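Putative hydrolase (Chloroflexus aurantiacus J-10-fl, PDB 3CMN) is of unconfirmed function but probably belongs to the zincin-like metallopeptidases, and so may hydrolyse peptide bonds with a zinc ion, though none is bound here. Local coordinates at residues 42-45 / 46-49; 78-81 / 82-86; 162-165 / 166-170; 295-298 / 299-303; 348-351 / 352-355. All blocks are in the same frame, centred on the assembly; numbering follows the deposited sequence.

Interaction 1: 42-45 / 46-49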
loop_
_atom_site.group_PDB
_atom_site.type_symbol
_atom_site.label_atom_id
_atom_site.label_comp_id
_atom_site.label_asym_id
_atom_site.label_seq_id
_atom_site.Cartn_x
_atom_site.Cartn_y
_atom_site.Cartn_z
ATOM N N ALA A 42 7.628 21.434 11.475
ATOM C CA ALA A 42 8.855 21.194 12.229
ATOM C C ALA A 42 8.762 20.094 13.290
ATOM O O ALA A 42 9.528 19.132 13.241
ATOM C CB ALA A 42 9.333 22.482 12.861
ATOM N N PHE A 43 7.847 20.196 14.250
ATOM C CA PHE A 43 7.821 19.123 15.234
ATOM C C PHE A 43 7.224 17.821 14.703
ATOM O O PHE A 43 7.500 16.750 15.237
ATOM C CB PHE A 43 7.196 19.577 16.582
ATOM C CG PHE A 43 5.685 19.673 16.616
ATOM C CD1 PHE A 43 4.879 18.576 16.319
ATOM C CD2 PHE A 43 5.074 20.830 17.099
ATOM C CE1 PHE A 43 3.492 18.621 16.506
ATOM C CE2 PHE A 43 3.680 20.893 17.294
ATOM C CZ PHE A 43 2.886 19.782 16.998
ATOM N N ARG A 44 6.433 17.901 13.637
ATOM C CA ARG A 44 5.873 16.682 13.059
ATOM C C ARG A 44 7.018 15.898 12.383
ATOM O O ARG A 44 7.068 14.672 12.458
ATOM C CB ARG A 44 4.758 17.004 12.051
ATOM C CG ARG A 44 3.423 17.431 12.682
ATOM C CD ARG A 44 2.841 16.382 13.642
ATOM N NE ARG A 44 1.570 16.841 14.217
ATOM C CZ ARG A 44 0.929 16.265 15.233
ATOM N NH1 ARG A 44 1.417 15.188 15.833
ATOM N NH2 ARG A 44 -0.220 16.767 15.639
ATOM N N ARG A 45 7.946 16.611 11.749
ATOM C CA ARG A 45 9.095 15.973 11.115
ATOM C C ARG A 45 9.898 15.263 12.203
ATOM O O ARG A 45 10.409 14.168 11.988
ATOM C CB ARG A 45 10.004 17.004 10.432
ATOM C CG ARG A 45 9.323 17.930 9.449
ATOM C CD ARG A 45 10.332 18.775 8.659
ATOM N NE ARG A 45 10.769 18.073 7.454
ATOM C CZ ARG A 45 11.603 17.039 7.449
ATOM N NH1 ARG A 45 12.111 16.591 8.583
ATOM N NH2 ARG A 45 11.891 16.425 6.314
ATOM N N GLU A 46 10.026 15.908 13.366
ATOM C CA GLU A 46 10.750 15.335 14.506
ATOM C C GLU A 46 10.104 14.026 14.908
ATOM O O GLU A 46 10.760 12.998 15.035
ATOM C CB GLU A 46 10.692 16.262 15.727
ATOM C CG GLU A 46 11.484 17.562 15.647
ATOM C CD GLU A 46 12.957 17.376 15.950
ATOM O OE1 GLU A 46 13.646 18.390 16.191
ATOM O OE2 GLU A 46 13.434 16.221 15.948
ATOM N N GLN A 47 8.798 14.087 15.117
ATOM C CA GLN A 47 8.021 12.935 15.544
ATOM C C GLN A 47 8.208 11.756 14.604
ATOM O O GLN A 47 8.633 10.682 15.030
ATOM C CB GLN A 47 6.549 13.330 15.640
ATOM C CG GLN A 47 5.628 12.305 16.265
ATOM C CD GLN A 47 4.192 12.774 16.257
ATOM O OE1 GLN A 47 3.845 13.721 15.540
ATOM N NE2 GLN A 47 3.341 12.115 17.039
ATOM N N TYR A 48 7.897 11.960 13.322
ATOM C CA TYR A 48 8.038 10.897 12.321
ATOM C C TYR A 48 9.482 10.418 12.198
ATOM O O TYR A 48 9.738 9.214 12.088
ATOM C CB TYR A 48 7.546 11.364 10.938
ATOM C CG TYR A 48 6.051 11.499 10.827
ATOM C CD1 TYR A 48 5.466 12.717 10.503
ATOM C CD2 TYR A 48 5.222 10.416 11.062
ATOM C CE1 TYR A 48 4.086 12.848 10.424
ATOM C CE2 TYR A 48 3.844 10.534 10.984
ATOM C CZ TYR A 48 3.283 11.754 10.670
ATOM O OH TYR A 48 1.913 11.867 10.639
ATOM N N ALA A 49 10.425 11.354 12.224
ATOM C CA ALA A 49 11.833 10.991 12.105
ATOM C C ALA A 49 12.217 9.978 13.172
ATOM O O ALA A 49 12.858 8.965 12.875
ATOM C CB ALA A 49 12.712 12.226 12.224
#
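Arg44 and Gln47, three residues apart, join their side chains through one hydrogen bond, Arg44 NH1 to Gln47 OE1 at 2.9 Å. The amide oxygen receives the N-H on a lone pair in its own plane, and it lies only 3° out of the guanidinium plane; the two planes are 18° apart. Gln47 reaches out fully extended, CG anti to its backbone N (chi1 -171°), while Arg44 bends at chi2 to run beside it. Glutamine suits the place because its carbonyl serves Arg44 while NE2 is given to Asp174, which also forms a salt bridge with Arg44 NH2.

Phe43 lays the rim of its ring over the neighbouring guanidinium, CE1 3.5 Å above one face of Arg44, off its centre. On the next turn, Tyr48 brings CD1 within 3.2 Å of Arg44 O, its ring oblique to that oxygen, and stacks on Phe158.

Backbone bonds run from i+4 to i throughout, among them Tyr48 N to Arg44 O at 3.0 Å and Ala49 N to Arg45 O at 2.8 Å. The whole is an i, i+3 polar pair on alpha-helix 41-63, linked by a shared aspartate to helix 174-193, which carries the HExxH pattern.

Interaction 2: 78-81 / 82-86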
loop_
_atom_site.group_PDB
_atom_site.type_symbol
_atom_site.label_atom_id
_atom_site.label_comp_id
_atom_site.label_asym_id
_atom_site.label_seq_id
_atom_site.Cartn_x
_atom_site.Cartn_y
_atom_site.Cartn_z
ATOM N N ASP A 78 1.304 17.855 2.509
ATOM C CA ASP A 78 -0.042 18.400 2.644
ATOM C C ASP A 78 -0.616 17.779 1.362
ATOM O O ASP A 78 0.101 17.054 0.657
ATOM C CB ASP A 78 -0.071 19.929 2.559
ATOM C CG ASP A 78 0.184 20.438 1.160
ATOM O OD1 ASP A 78 1.329 20.343 0.695
ATOM O OD2 ASP A 78 -0.768 20.926 0.511
ATOM N N ARG A 79 -1.875 18.053 1.041
ATOM C CA ARG A 79 -2.485 17.457 -0.149
ATOM C C ARG A 79 -1.884 17.938 -1.465
ATOM O O ARG A 79 -1.813 17.183 -2.430
ATOM C CB ARG A 79 -3.997 17.701 -0.142
ATOM C CG ARG A 79 -4.693 17.032 1.032
ATOM C CD ARG A 79 -6.162 17.367 1.082
ATOM N NE ARG A 79 -6.771 16.834 2.296
ATOM C CZ ARG A 79 -7.935 17.243 2.784
ATOM N NH1 ARG A 79 -8.612 18.193 2.159
ATOM N NH2 ARG A 79 -8.413 16.707 3.892
ATOM N N ARG A 80 -1.444 19.190 -1.499
ATOM C CA ARG A 80 -0.855 19.738 -2.707
ATOM C C ARG A 80 0.484 19.061 -2.995
ATOM O O ARG A 80 0.778 18.689 -4.137
ATOM C CB ARG A 80 -0.659 21.245 -2.559
ATOM C CG ARG A 80 -0.085 21.900 -3.793
ATOM C CD ARG A 80 0.073 23.389 -3.610
ATOM N NE ARG A 80 0.344 24.038 -4.890
ATOM C CZ ARG A 80 1.541 24.124 -5.461
ATOM N NH1 ARG A 80 2.616 23.611 -4.870
ATOM N NH2 ARG A 80 1.656 24.726 -6.636
ATOM N N GLU A 81 1.298 18.905 -1.957
ATOM C CA GLU A 81 2.591 18.259 -2.126
ATOM C C GLU A 81 2.408 16.795 -2.497
ATOM O O GLU A 81 3.165 16.256 -3.299
ATOM C CB GLU A 81 3.428 18.393 -0.859
ATOM C CG GLU A 81 3.758 19.837 -0.517
ATOM C CD GLU A 81 4.456 19.972 0.815
ATOM O OE1 GLU A 81 3.975 19.361 1.800
ATOM O OE2 GLU A 81 5.476 20.691 0.883
ATOM N N TRP A 82 1.398 16.149 -1.931
ATOM C CA TRP A 82 1.174 14.759 -2.276
ATOM C C TRP A 82 0.902 14.655 -3.780
ATOM O O TRP A 82 1.424 13.766 -4.454
ATOM C CB TRP A 82 -0.003 14.172 -1.488
ATOM C CG TRP A 82 -0.250 12.738 -1.829
ATOM C CD1 TRP A 82 0.448 11.655 -1.379
ATOM C CD2 TRP A 82 -1.213 12.236 -2.766
ATOM N NE1 TRP A 82 -0.020 10.511 -1.979
ATOM C CE2 TRP A 82 -1.038 10.836 -2.835
ATOM C CE3 TRP A 82 -2.208 12.833 -3.553
ATOM C CZ2 TRP A 82 -1.820 10.017 -3.665
ATOM C CZ3 TRP A 82 -2.989 12.024 -4.378
ATOM C CH2 TRP A 82 -2.787 10.626 -4.427
ATOM N N LEU A 83 0.094 15.579 -4.295
ATOM C CA LEU A 83 -0.266 15.622 -5.710
ATOM C C LEU A 83 0.905 15.930 -6.643
ATOM O O LEU A 83 1.110 15.234 -7.629
ATOM C CB LEU A 83 -1.371 16.661 -5.951
ATOM C CG LEU A 83 -2.814 16.283 -5.613
ATOM C CD1 LEU A 83 -3.687 17.529 -5.766
ATOM C CD2 LEU A 83 -3.302 15.163 -6.542
ATOM N N GLU A 84 1.652 16.985 -6.333
ATOM C CA GLU A 84 2.804 17.385 -7.143
ATOM C C GLU A 84 3.822 16.259 -7.260
ATOM O O GLU A 84 4.493 16.108 -8.288
ATOM C CB GLU A 84 3.504 18.604 -6.529
ATOM C CG GLU A 84 2.674 19.894 -6.480
ATOM C CD GLU A 84 2.211 20.362 -7.864
ATOM O OE1 GLU A 84 2.790 19.897 -8.874
ATOM O OE2 GLU A 84 1.280 21.206 -7.943
ATOM N N ALA A 85 3.931 15.465 -6.203
ATOM C CA ALA A 85 4.888 14.371 -6.156
ATOM C C ALA A 85 4.418 13.063 -6.783
ATOM O O ALA A 85 5.233 12.208 -7.107
ATOM C CB ALA A 85 5.289 14.114 -4.708
ATOM N N ASN A 86 3.111 12.921 -6.968
ATOM C CA ASN A 86 2.526 11.688 -7.489
ATOM C C ASN A 86 1.818 11.769 -8.833
ATOM O O ASN A 86 1.498 10.739 -9.421
ATOM C CB ASN A 86 1.507 11.143 -6.473
ATOM C CG ASN A 86 2.160 10.510 -5.269
ATOM O OD1 ASN A 86 2.613 9.367 -5.333
ATOM N ND2 ASN A 86 2.223 11.249 -4.163
#
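Arg80 and Glu84 meet one helical turn apart, and the glutamate can be followed outward. Its CB lies 3.6 Å from Arg80 O, the carbonyl that also accepts Glu84 N, and CG comes nearer to that same oxygen, at 3.2 Å. The chain then bends at chi2 (-59°), which folds the carboxylate back toward Arg80. There OE2 settles over the centre of the guanidinium face, 3.8 Å from Arg80 NH2. This is a long salt bridge of charges alone, since no N-H points at the oxygen. The stronger partner of OE2 is Arg24 of helix 20-31, with which it forms a second salt bridge. Arg80 stays extended from CG to NE, and its length suits a partly exposed place where the charge must span a turn.

The start of helix 79-92 is a capping box. Asp78, the N-cap, accepts Arg80 N on OD2 at 2.7 Å, from above the carboxylate plane, and OD1, less surely placed, appears to take Glu81 N. In return Asp78 N gives to Glu81 OE1 at 3.1 Å, on the anti lone pair. Acidic residues suit this end, where backbone N-H groups lack helical acceptors. Glu81 OE1 is shared with Arg41 in a salt bridge.

Trp82 turns its indole toward helix 120-135, touching Leu131 and Ala135. Asn86 crosses one face of this ring, with ND2 3.2 Å above the plane near the rim, and donates to Trp82 O at 2.7 Å with an N-H...O angle of 167°. Leu83, an apolar residue on the buried side, packs against Leu28 and Ala27.

Interaction 3: 162-165 / 166-170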
loop_
_atom_site.group_PDB
_atom_site.type_symbol
_atom_site.label_atom_id
_atom_site.label_comp_id
_atom_site.label_asym_id
_atom_site.label_seq_id
_atom_site.Cartn_x
_atom_site.Cartn_y
_atom_site.Cartn_z
ATOM N N ASN A 162 -4.371 14.581 6.470
ATOM C CA ASN A 162 -5.373 13.516 6.454
ATOM C C ASN A 162 -5.189 12.598 7.659
ATOM O O ASN A 162 -6.157 12.063 8.196
ATOM C CB ASN A 162 -5.293 12.708 5.152
ATOM C CG ASN A 162 -5.473 13.573 3.918
ATOM O OD1 ASN A 162 -5.807 14.756 4.024
ATOM N ND2 ASN A 162 -5.246 12.991 2.739
ATOM N N ILE A 163 -3.943 12.423 8.076
ATOM C CA ILE A 163 -3.630 11.603 9.241
ATOM C C ILE A 163 -4.266 12.250 10.485
ATOM O O ILE A 163 -4.878 11.572 11.306
ATOM C CB ILE A 163 -2.087 11.487 9.448
ATOM C CG1 ILE A 163 -1.455 10.770 8.251
ATOM C CG2 ILE A 163 -1.780 10.733 10.736
ATOM C CD1 ILE A 163 0.049 10.589 8.332
ATOM N N ALA A 164 -4.120 13.569 10.600
ATOM C CA ALA A 164 -4.671 14.323 11.721
ATOM C C ALA A 164 -6.201 14.257 11.725
ATOM O O ALA A 164 -6.820 14.126 12.780
ATOM C CB ALA A 164 -4.209 15.775 11.653
ATOM N N ARG A 165 -6.809 14.340 10.548
ATOM C CA ARG A 165 -8.258 14.288 10.448
ATOM C C ARG A 165 -8.828 12.922 10.817
ATOM O O ARG A 165 -9.904 12.844 11.405
ATOM C CB ARG A 165 -8.699 14.677 9.043
ATOM C CG ARG A 165 -8.608 16.159 8.802
ATOM C CD ARG A 165 -8.665 16.511 7.326
ATOM N NE ARG A 165 -8.651 17.960 7.152
ATOM C CZ ARG A 165 -7.677 18.758 7.586
ATOM N NH1 ARG A 165 -6.623 18.252 8.219
ATOM N NH2 ARG A 165 -7.769 20.067 7.407
ATOM N N VAL A 166 -8.119 11.849 10.478
ATOM C CA VAL A 166 -8.598 10.516 10.818
ATOM C C VAL A 166 -8.453 10.298 12.324
ATOM O O VAL A 166 -9.377 9.836 12.978
ATOM C CB VAL A 166 -7.814 9.405 10.069
ATOM C CG1 VAL A 166 -8.286 8.043 10.539
ATOM C CG2 VAL A 166 -8.023 9.524 8.567
ATOM N N GLN A 167 -7.289 10.645 12.864
ATOM C CA GLN A 167 -7.019 10.488 14.291
ATOM C C GLN A 167 -8.112 11.120 15.130
ATOM O O GLN A 167 -8.571 10.545 16.112
ATOM C CB GLN A 167 -5.700 11.160 14.671
ATOM C CG GLN A 167 -5.376 11.071 16.155
ATOM C CD GLN A 167 -4.985 12.410 16.787
ATOM O OE1 GLN A 167 -4.014 13.056 16.389
ATOM N NE2 GLN A 167 -5.741 12.818 17.794
ATOM N N GLN A 168 -8.519 12.318 14.732
ATOM C CA GLN A 168 -9.524 13.061 15.461
ATOM C C GLN A 168 -10.945 12.594 15.219
ATOM O O GLN A 168 -11.767 12.627 16.126
ATOM C CB GLN A 168 -9.367 14.546 15.150
ATOM C CG GLN A 168 -8.131 15.152 15.820
ATOM C CD GLN A 168 -7.339 16.059 14.894
ATOM O OE1 GLN A 168 -7.902 16.901 14.195
ATOM N NE2 GLN A 168 -6.021 15.896 14.894
ATOM N N GLN A 169 -11.243 12.157 14.004
ATOM C CA GLN A 169 -12.575 11.662 13.719
ATOM C C GLN A 169 -12.796 10.339 14.454
ATOM O O GLN A 169 -13.924 9.979 14.765
ATOM C CB GLN A 169 -12.758 11.452 12.214
ATOM C CG GLN A 169 -13.314 12.668 11.481
ATOM C CD GLN A 169 -12.506 13.045 10.246
ATOM O OE1 GLN A 169 -12.416 12.278 9.283
ATOM N NE2 GLN A 169 -11.911 14.236 10.272
ATOM N N LEU A 170 -11.713 9.622 14.732
ATOM C CA LEU A 170 -11.804 8.340 15.412
ATOM C C LEU A 170 -11.520 8.426 16.902
ATOM O O LEU A 170 -11.477 7.403 17.585
ATOM C CB LEU A 170 -10.830 7.344 14.782
ATOM C CG LEU A 170 -11.052 7.017 13.307
ATOM C CD1 LEU A 170 -9.972 6.048 12.849
ATOM C CD2 LEU A 170 -12.446 6.418 13.109
#
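Helix 160-169, nearly all of it, is the setting, and here two glutamines, Gln168 and Gln169, fold back against the carbonyls of the preceding turn. Gln168, bent at chi2 (136°), lays its amide against Ala164 O, with NE2 2.9 Å away. The angle is too poor for a hydrogen bond. The methyl of Ala164 is small enough to admit this approach, its CB standing 3.7 Å from the same NE2. Gln169 also bends at chi2, but its amide is modelled too close to Arg165 O for its position to carry weight. The tip of Arg165 is engaged elsewhere, NH1 giving a hydrogen bond to Pro161 O.

Val166 sits on the inner side, its CG2 3.2 Å from Asn162 O, the acceptor of its own N-H; the branched apolar residue suits the surface facing Leu139 and Ile290 of helix 283-307. Gln167 N bonds to Ile163 O at 3.0 Å, and its amide is held by Arg178.

The exposed Gln168 amide thus lies against Ala164 O without the geometry of a hydrogen bond, so along these two turns the i+4 backbone bonds do the holding, Gln168 N to Ala164 O at 3.2 Å among them.

Interaction 4: 295-298 / 299-303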
loop_
_atom_site.group_PDB
_atom_site.type_symbol
_atom_site.label_atom_id
_atom_site.label_comp_id
_atom_site.label_asym_id
_atom_site.label_seq_id
_atom_site.Cartn_x
_atom_site.Cartn_y
_atom_site.Cartn_z
ATOM N N ARG A 295 -11.265 -0.858 4.992
ATOM C CA ARG A 295 -12.181 -1.350 3.964
ATOM C C ARG A 295 -12.182 -0.319 2.847
ATOM O O ARG A 295 -12.220 -0.648 1.661
ATOM C CB ARG A 295 -13.607 -1.463 4.517
ATOM C CG ARG A 295 -13.734 -2.300 5.780
ATOM C CD ARG A 295 -15.079 -2.061 6.477
ATOM N NE ARG A 295 -15.196 -2.806 7.732
ATOM C CZ ARG A 295 -15.112 -4.134 7.824
ATOM N NH1 ARG A 295 -14.911 -4.876 6.736
ATOM N NH2 ARG A 295 -15.223 -4.725 9.008
ATOM N N GLN A 296 -12.144 0.944 3.254
ATOM C CA GLN A 296 -12.139 2.054 2.317
ATOM C C GLN A 296 -10.870 2.094 1.468
ATOM O O GLN A 296 -10.952 2.252 0.251
ATOM C CB GLN A 296 -12.293 3.371 3.077
ATOM C CG GLN A 296 -13.662 3.549 3.707
ATOM C CD GLN A 296 -13.799 4.858 4.450
ATOM O OE1 GLN A 296 -13.269 5.029 5.551
ATOM N NE2 GLN A 296 -14.504 5.798 3.848
ATOM N N ARG A 297 -9.708 1.956 2.116
ATOM C CA ARG A 297 -8.421 1.986 1.422
ATOM C C ARG A 297 -8.356 0.898 0.358
ATOM O O ARG A 297 -7.805 1.092 -0.726
ATOM C CB ARG A 297 -7.275 1.780 2.411
ATOM C CG ARG A 297 -5.886 1.887 1.784
ATOM C CD ARG A 297 -4.915 0.853 2.371
ATOM N NE ARG A 297 -5.290 -0.523 2.024
ATOM C CZ ARG A 297 -5.052 -1.106 0.846
ATOM N NH1 ARG A 297 -4.424 -0.447 -0.123
ATOM N NH2 ARG A 297 -5.466 -2.349 0.629
ATOM N N THR A 298 -8.926 -0.254 0.682
ATOM C CA THR A 298 -8.946 -1.387 -0.224
ATOM C C THR A 298 -9.777 -1.085 -1.463
ATOM O O THR A 298 -9.388 -1.410 -2.582
ATOM C CB THR A 298 -9.513 -2.621 0.497
ATOM O OG1 THR A 298 -8.549 -3.076 1.451
ATOM C CG2 THR A 298 -9.827 -3.736 -0.487
ATOM N N MET A 299 -10.923 -0.451 -1.260
ATOM C CA MET A 299 -11.799 -0.124 -2.373
ATOM C C MET A 299 -11.150 0.890 -3.304
ATOM O O MET A 299 -11.226 0.757 -4.524
ATOM C CB MET A 299 -13.136 0.412 -1.852
ATOM C CG MET A 299 -13.888 -0.595 -1.000
ATOM S SD MET A 299 -15.485 0.002 -0.403
ATOM C CE MET A 299 -14.966 1.301 0.729
ATOM N N LEU A 300 -10.505 1.896 -2.730
ATOM C CA LEU A 300 -9.854 2.919 -3.535
ATOM C C LEU A 300 -8.606 2.371 -4.231
ATOM O O LEU A 300 -8.265 2.798 -5.334
ATOM C CB LEU A 300 -9.494 4.128 -2.664
ATOM C CG LEU A 300 -10.650 4.878 -1.973
ATOM C CD1 LEU A 300 -10.067 5.893 -0.999
ATOM C CD2 LEU A 300 -11.551 5.579 -3.001
ATOM N N ASP A 301 -7.921 1.429 -3.590
ATOM C CA ASP A 301 -6.737 0.831 -4.201
ATOM C C ASP A 301 -7.190 0.032 -5.425
ATOM O O ASP A 301 -6.535 0.005 -6.461
ATOM C CB ASP A 301 -6.018 -0.075 -3.204
ATOM C CG ASP A 301 -4.652 -0.505 -3.692
ATOM O OD1 ASP A 301 -4.039 0.226 -4.505
ATOM O OD2 ASP A 301 -4.179 -1.569 -3.249
ATOM N N GLN A 302 -8.337 -0.609 -5.292
ATOM C CA GLN A 302 -8.900 -1.381 -6.378
ATOM C C GLN A 302 -9.346 -0.443 -7.508
ATOM O O GLN A 302 -9.104 -0.712 -8.693
ATOM C CB GLN A 302 -10.090 -2.160 -5.858
ATOM C CG GLN A 302 -10.737 -3.021 -6.894
ATOM C CD GLN A 302 -11.908 -3.761 -6.323
ATOM O OE1 GLN A 302 -13.015 -3.674 -6.841
ATOM N NE2 GLN A 302 -11.677 -4.489 -5.238
ATOM N N MET A 303 -10.005 0.650 -7.116
ATOM C CA MET A 303 -10.489 1.676 -8.037
ATOM C C MET A 303 -9.362 2.135 -8.954
ATOM O O MET A 303 -9.567 2.307 -10.159
ATOM C CB MET A 303 -11.037 2.876 -7.239
ATOM C CG MET A 303 -11.551 4.083 -8.059
ATOM S SD MET A 303 -10.329 5.172 -8.867
ATOM C CE MET A 303 -9.720 6.121 -7.494
#
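Arg295 begins a turn-by-turn contact along alpha-helix 283-307 by meeting Met299: its carbonyl O accepts Met299 N at 3.2 Å and has Met299 CG only 3.1 Å away. Side chains at i, i+3 and i+4 share one face of such a helix, and the rest of the contact follows this spacing.

Gln296 comes next. Its O accepts Leu300 N at 3.0 Å, and its CG is 4.0 Å from Met299 CE. The methionine is bent at chi3 (-67°), which swings this methyl back over Gln296 CA at 3.3 Å, while the two side chains run at a slant to each other. An unbranched, flexible methionine suits this exposed place because it can lie along the helix surface. Leu300, the next residue round the helix, packs its branched apolar tip on Tyr133 and Leu134 of helix 120-135.

Arg297 carries the polar contact with Asp301. It folds at chi2 and chi3 until it runs alongside the aspartate, and the short acid needs no more than its CG anti to the backbone N (chi1 -169°) to meet it. Between Arg297 NH1 and Asp301 OD2 the salt bridge includes a weak hydrogen bond of 3.3 Å, nearly straight at 167°, with the oxygen at the guanidinium edge. Both ends have further partners: Asp143 O accepts from Arg297 NH1, and Ser145 is hydrogen-bonded to Asp301 OD2, so that the pair joins this helix to the 143-145 region.

Thr298 closes the segment, its hydroxyl bonded to Gln294 O. Thr298 O accepts Gln302 N at 3.0 Å, with Gln302 CB 3.4 Å from the same oxygen.

Interaction 5: 348-351 / 352-355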
loop_
_atom_site.group_PDB
_atom_site.type_symbol
_atom_site.label_atom_id
_atom_site.label_comp_id
_atom_site.label_asym_id
_atom_site.label_seq_id
_atom_site.Cartn_x
_atom_site.Cartn_y
_atom_site.Cartn_z
ATOM N N SER A 348 -1.801 -18.964 -3.981
ATOM C CA SER A 348 -2.763 -18.595 -5.007
ATOM C C SER A 348 -3.914 -18.031 -4.180
ATOM O O SER A 348 -3.864 -18.074 -2.946
ATOM C CB SER A 348 -3.233 -19.832 -5.767
ATOM O OG SER A 348 -3.902 -20.729 -4.893
ATOM N N MET A 349 -4.941 -17.494 -4.832
ATOM C CA MET A 349 -6.071 -16.985 -4.071
ATOM C C MET A 349 -6.686 -18.167 -3.328
ATOM O O MET A 349 -7.160 -18.033 -2.201
ATOM C CB MET A 349 -7.099 -16.316 -4.992
ATOM C CG MET A 349 -6.817 -14.834 -5.232
ATOM S SD MET A 349 -6.639 -13.887 -3.691
ATOM C CE MET A 349 -8.171 -14.262 -2.924
ATOM N N ASP A 350 -6.646 -19.333 -3.961
ATOM C CA ASP A 350 -7.163 -20.558 -3.358
ATOM C C ASP A 350 -6.401 -20.903 -2.085
ATOM O O ASP A 350 -7.004 -21.140 -1.037
ATOM C CB ASP A 350 -7.044 -21.724 -4.337
ATOM C CG ASP A 350 -8.279 -21.891 -5.190
ATOM O OD1 ASP A 350 -9.378 -22.055 -4.613
ATOM O OD2 ASP A 350 -8.157 -21.857 -6.432
ATOM N N GLU A 351 -5.072 -20.927 -2.176
ATOM C CA GLU A 351 -4.237 -21.242 -1.020
ATOM C C GLU A 351 -4.482 -20.234 0.099
ATOM O O GLU A 351 -4.388 -20.572 1.275
ATOM C CB GLU A 351 -2.761 -21.274 -1.433
ATOM C CG GLU A 351 -2.459 -22.428 -2.383
ATOM C CD GLU A 351 -1.056 -22.394 -2.963
ATOM O OE1 GLU A 351 -0.706 -21.392 -3.626
ATOM O OE2 GLU A 351 -0.302 -23.373 -2.765
ATOM N N ILE A 352 -4.805 -18.998 -0.265
ATOM C CA ILE A 352 -5.090 -17.977 0.730
ATOM C C ILE A 352 -6.380 -18.353 1.458
ATOM O O ILE A 352 -6.536 -18.080 2.651
ATOM C CB ILE A 352 -5.219 -16.574 0.065
ATOM C CG1 ILE A 352 -3.856 -15.887 0.079
ATOM C CG2 ILE A 352 -6.258 -15.713 0.783
ATOM C CD1 ILE A 352 -3.824 -14.568 -0.651
ATOM N N ARG A 353 -7.293 -18.999 0.738
ATOM C CA ARG A 353 -8.568 -19.417 1.308
ATOM C C ARG A 353 -8.405 -20.701 2.107
ATOM O O ARG A 353 -9.202 -21.006 3.002
ATOM C CB ARG A 353 -9.599 -19.614 0.199
ATOM C CG ARG A 353 -9.976 -18.318 -0.503
ATOM C CD ARG A 353 -11.211 -18.481 -1.360
ATOM N NE ARG A 353 -10.972 -19.230 -2.587
ATOM C CZ ARG A 353 -10.291 -18.760 -3.628
ATOM N NH1 ARG A 353 -9.775 -17.540 -3.586
ATOM N NH2 ARG A 353 -10.142 -19.503 -4.719
ATOM N N ASN A 354 -7.367 -21.459 1.775
ATOM C CA ASN A 354 -7.071 -22.700 2.472
ATOM C C ASN A 354 -5.558 -22.797 2.574
ATOM O O ASN A 354 -4.899 -23.366 1.706
ATOM C CB ASN A 354 -7.646 -23.904 1.719
ATOM C CG ASN A 354 -7.953 -23.598 0.268
ATOM O OD1 ASN A 354 -8.787 -22.740 -0.037
ATOM N ND2 ASN A 354 -7.283 -24.302 -0.641
ATOM N N PRO A 355 -4.991 -22.215 3.640
ATOM C CA PRO A 355 -3.545 -22.217 3.884
ATOM C C PRO A 355 -2.934 -23.620 3.799
ATOM O O PRO A 355 -1.830 -23.797 3.274
ATOM C CB PRO A 355 -3.435 -21.608 5.280
ATOM C CG PRO A 355 -4.599 -20.660 5.320
ATOM C CD PRO A 355 -5.700 -21.493 4.713
#
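Chi3 of Arg353 (-74°) bends its chain, after CG has set out anti to the carbonyl carbon, and curls the guanidinium back over the first turn of the helix to reach Asp350. There NH2 lies 2.7 Å from Asp350 OD1 in a salt bridge whose hydrogen bond is weak, with an N-H...O angle of 120°. Asp350 CA lies under one guanidinium face, 3.4 Å from its plane, and Met349 CE meets the edge in plane. Long and flexible, arginine suits this exposed place, since it can double back on an acid only three residues earlier.

A capping box opens the helix: Glu351 N gives to Ser348 OG at 3.0 Å, and Ser348 N returns a bond to Glu351 OE1 at 2.7 Å, on its anti lone pair. Serine's short hydroxyl fits the N-cap, while glutamate is long enough to reach back and still hold Arg361 through OE2.

On the buried side, Met349 SD and Ile352 CD1 pack at 4.2 Å. Asn354 leaves helical geometry, its N bonded to Asp350 O. Helix 349-353 is thus a short turn: Met349 and Ile352 touch helix 248-279, Pro355 leans on helix 319-331, and Glu351 meets helix 355-363.

From the N terminus the five contacts follow in series; each stays within one helix, so none closes a long loop and none nests in or crosses another. Interaction 1 near the start of helix 41-63 and interaction 2 at the head of helix 79-92 both touch interaction 3 on helix 160-169: Tyr48 OH packs on Ile163 CD1, and Arg79 NE probably hydrogen-bonds to Asn162 OD1. The 160-169 helix therefore joins the two earlier ones. Interaction 4, on helix 283-307, lies nearer the centre of the chain, its nearest atoms about 8 Å from interaction 3. Interaction 5 is remote, its centre about 41 Å from that of interaction 1, on the opposite side of the chain's centre.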